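Local coordinates for periplasmic binding protein (Sulfurospirillum deleyianum, PDB 4PAG) that probably serves as the periplasmic solute-binding component of an ABC importer and binds histidine in its pocket, at residues Lys59-His64 with Lys263-Trp268. Numbering follows the deposited sequence.
Sequences KFLSKH and KSPFNW. With HIS (histidine), chain E.
P265, in the loop after strand 258-260, pushes its ring against F60 and L61, and the contact between 59-64 and 263-268 is apolar, with no hydrogen bond across it. The two side chains F60 and P265 meet at about a right angle: F60 CB rests on P265 CG at 3.6 Å, while P265 CD makes a CH-pi contact over the face of the F60 ring, 4.3 Å from its centroid. The S264-P265 peptide is cis, and S264 CB lies 3.8 Å from F60 CE2. L61 straddles the next step, CD2 lying 3.8 Å from P265 CG and CD1 3.8 Å from F266 CE1, and F309 of helix 297-309 packs on it too. An alanine in place of L61 would probably leave a gap beside P265 CG and the F266 ring. Polar groups of the loop find partners outside 59-64: S264 O, above the F60 ring, is hydrogen-bonded to Y305 OH, S264 OG to N56 OD1, and K263 NZ, beyond a bend at chi4 (73°), donates to the bound histidine O at 2.9 Å and to the carbonyls of Q233 and V261. Apolar contacts thus join 59-64 to the loop from S264 onward, one residue along from ligand-binding K263.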
# COMPACT_ATOMS: atom_id res chain seq x y z
N LYS A 59 -10.35 -13.07 -8.72
CA LYS A 59 -10.16 -12.78 -10.14
C LYS A 59 -8.69 -12.49 -10.49
O LYS A 59 -8.31 -12.59 -11.65
CB LYS A 59 -11.04 -11.60 -10.55
CG LYS A 59 -12.52 -11.72 -10.17
CD LYS A 59 -13.26 -12.77 -11.00
CE LYS A 59 -13.39 -12.34 -12.45
NZ LYS A 59 -14.34 -13.18 -13.24
N PHE A 60 -7.87 -12.14 -9.49
CA PHE A 60 -6.51 -11.67 -9.72
C PHE A 60 -5.40 -12.50 -9.06
O PHE A 60 -4.25 -12.44 -9.49
CB PHE A 60 -6.37 -10.23 -9.22
CG PHE A 60 -7.18 -9.24 -10.00
CD1 PHE A 60 -6.65 -8.64 -11.13
CD2 PHE A 60 -8.45 -8.88 -9.60
CE1 PHE A 60 -7.39 -7.71 -11.84
CE2 PHE A 60 -9.20 -7.94 -10.31
CZ PHE A 60 -8.66 -7.36 -11.43
N LEU A 61 -5.74 -13.26 -8.01
CA LEU A 61 -4.75 -13.93 -7.17
C LEU A 61 -4.88 -15.44 -7.27
O LEU A 61 -5.95 -15.97 -7.59
CB LEU A 61 -4.94 -13.51 -5.71
CG LEU A 61 -4.94 -12.01 -5.43
CD1 LEU A 61 -5.34 -11.74 -3.98
CD2 LEU A 61 -3.58 -11.39 -5.74
N SER A 62 -3.79 -16.14 -6.98
CA SER A 62 -3.77 -17.59 -7.08
C SER A 62 -4.75 -18.21 -6.09
O SER A 62 -5.03 -17.66 -5.03
CB SER A 62 -2.36 -18.13 -6.81
OG SER A 62 -2.03 -17.98 -5.44
N LYS A 63 -5.29 -19.37 -6.45
CA LYS A 63 -6.15 -20.12 -5.55
C LYS A 63 -5.40 -20.48 -4.26
O LYS A 63 -5.99 -20.40 -3.18
CB LYS A 63 -6.67 -21.38 -6.24
CG LYS A 63 -7.89 -21.99 -5.55
CD LYS A 63 -8.88 -22.53 -6.57
CE LYS A 63 -9.97 -23.36 -5.90
NZ LYS A 63 -9.44 -24.63 -5.33
N HIS A 64 -4.12 -20.84 -4.37
CA HIS A 64 -3.30 -21.15 -3.19
C HIS A 64 -3.35 -20.01 -2.18
O HIS A 64 -3.63 -20.23 -1.01
CB HIS A 64 -1.85 -21.44 -3.56
CG HIS A 64 -0.93 -21.57 -2.38
ND1 HIS A 64 -0.95 -22.66 -1.53
CD2 HIS A 64 0.03 -20.74 -1.89
CE1 HIS A 64 -0.05 -22.50 -0.58
NE2 HIS A 64 0.56 -21.35 -0.78
N LYS A 263 -9.37 -1.03 -5.52
CA LYS A 263 -9.11 -2.00 -4.46
C LYS A 263 -8.85 -3.42 -4.92
O LYS A 263 -8.64 -4.30 -4.09
CB LYS A 263 -10.31 -2.02 -3.50
CG LYS A 263 -10.52 -0.70 -2.79
CD LYS A 263 -11.83 -0.64 -2.06
CE LYS A 263 -11.94 0.70 -1.35
NZ LYS A 263 -12.20 1.81 -2.31
N SER A 264 -8.84 -3.65 -6.24
CA SER A 264 -8.80 -5.00 -6.80
C SER A 264 -7.44 -5.36 -7.39
O SER A 264 -7.02 -4.75 -8.38
CB SER A 264 -9.89 -5.15 -7.87
OG SER A 264 -11.17 -4.89 -7.33
N PRO A 265 -6.74 -6.35 -6.81
CA PRO A 265 -7.07 -7.16 -5.63
C PRO A 265 -6.54 -6.58 -4.32
O PRO A 265 -6.96 -7.02 -3.24
CB PRO A 265 -6.36 -8.47 -5.94
CG PRO A 265 -5.10 -8.02 -6.61
CD PRO A 265 -5.51 -6.85 -7.46
N PHE A 266 -5.61 -5.63 -4.41
CA PHE A 266 -5.05 -4.96 -3.25
C PHE A 266 -5.31 -3.46 -3.43
O PHE A 266 -5.29 -2.94 -4.55
CB PHE A 266 -3.54 -5.15 -3.15
CG PHE A 266 -3.07 -6.58 -3.09
CD1 PHE A 266 -3.83 -7.59 -2.49
CD2 PHE A 266 -1.81 -6.90 -3.58
CE1 PHE A 266 -3.34 -8.90 -2.42
CE2 PHE A 266 -1.32 -8.20 -3.51
CZ PHE A 266 -2.08 -9.20 -2.92
N ASN A 267 -5.51 -2.76 -2.32
CA ASN A 267 -5.76 -1.31 -2.36
C ASN A 267 -4.59 -0.56 -2.99
O ASN A 267 -3.42 -0.83 -2.68
CB ASN A 267 -6.00 -0.82 -0.94
CG ASN A 267 -6.69 0.53 -0.90
OD1 ASN A 267 -6.09 1.58 -1.18
ND2 ASN A 267 -7.96 0.52 -0.51
N TRP A 268 -4.90 0.38 -3.88
CA TRP A 268 -3.88 1.13 -4.61
C TRP A 268 -3.12 2.14 -3.76
O TRP A 268 -2.03 2.54 -4.15
CB TRP A 268 -4.48 1.84 -5.84
CG TRP A 268 -4.77 0.93 -7.00
CD1 TRP A 268 -4.91 -0.43 -6.97
CD2 TRP A 268 -4.98 1.32 -8.36
NE1 TRP A 268 -5.18 -0.90 -8.23
CE2 TRP A 268 -5.23 0.15 -9.10
CE3 TRP A 268 -4.98 2.56 -9.03
CZ2 TRP A 268 -5.48 0.17 -10.48
CZ3 TRP A 268 -5.22 2.57 -10.39
CH2 TRP A 268 -5.47 1.39 -11.09
N HIS E . -16.05 0.76 -6.67
CA HIS E . -14.85 0.15 -6.03
C HIS E . -15.08 -0.04 -4.53
O HIS E . -14.56 0.67 -3.66
CB HIS E . -13.61 0.99 -6.28
CG HIS E . -13.44 1.40 -7.71
ND1 HIS E . -12.81 2.57 -8.09
CD2 HIS E . -13.84 0.80 -8.86
CE1 HIS E . -12.81 2.66 -9.41
NE2 HIS E . -13.43 1.60 -9.90
OXT HIS E . -15.82 -0.94 -4.18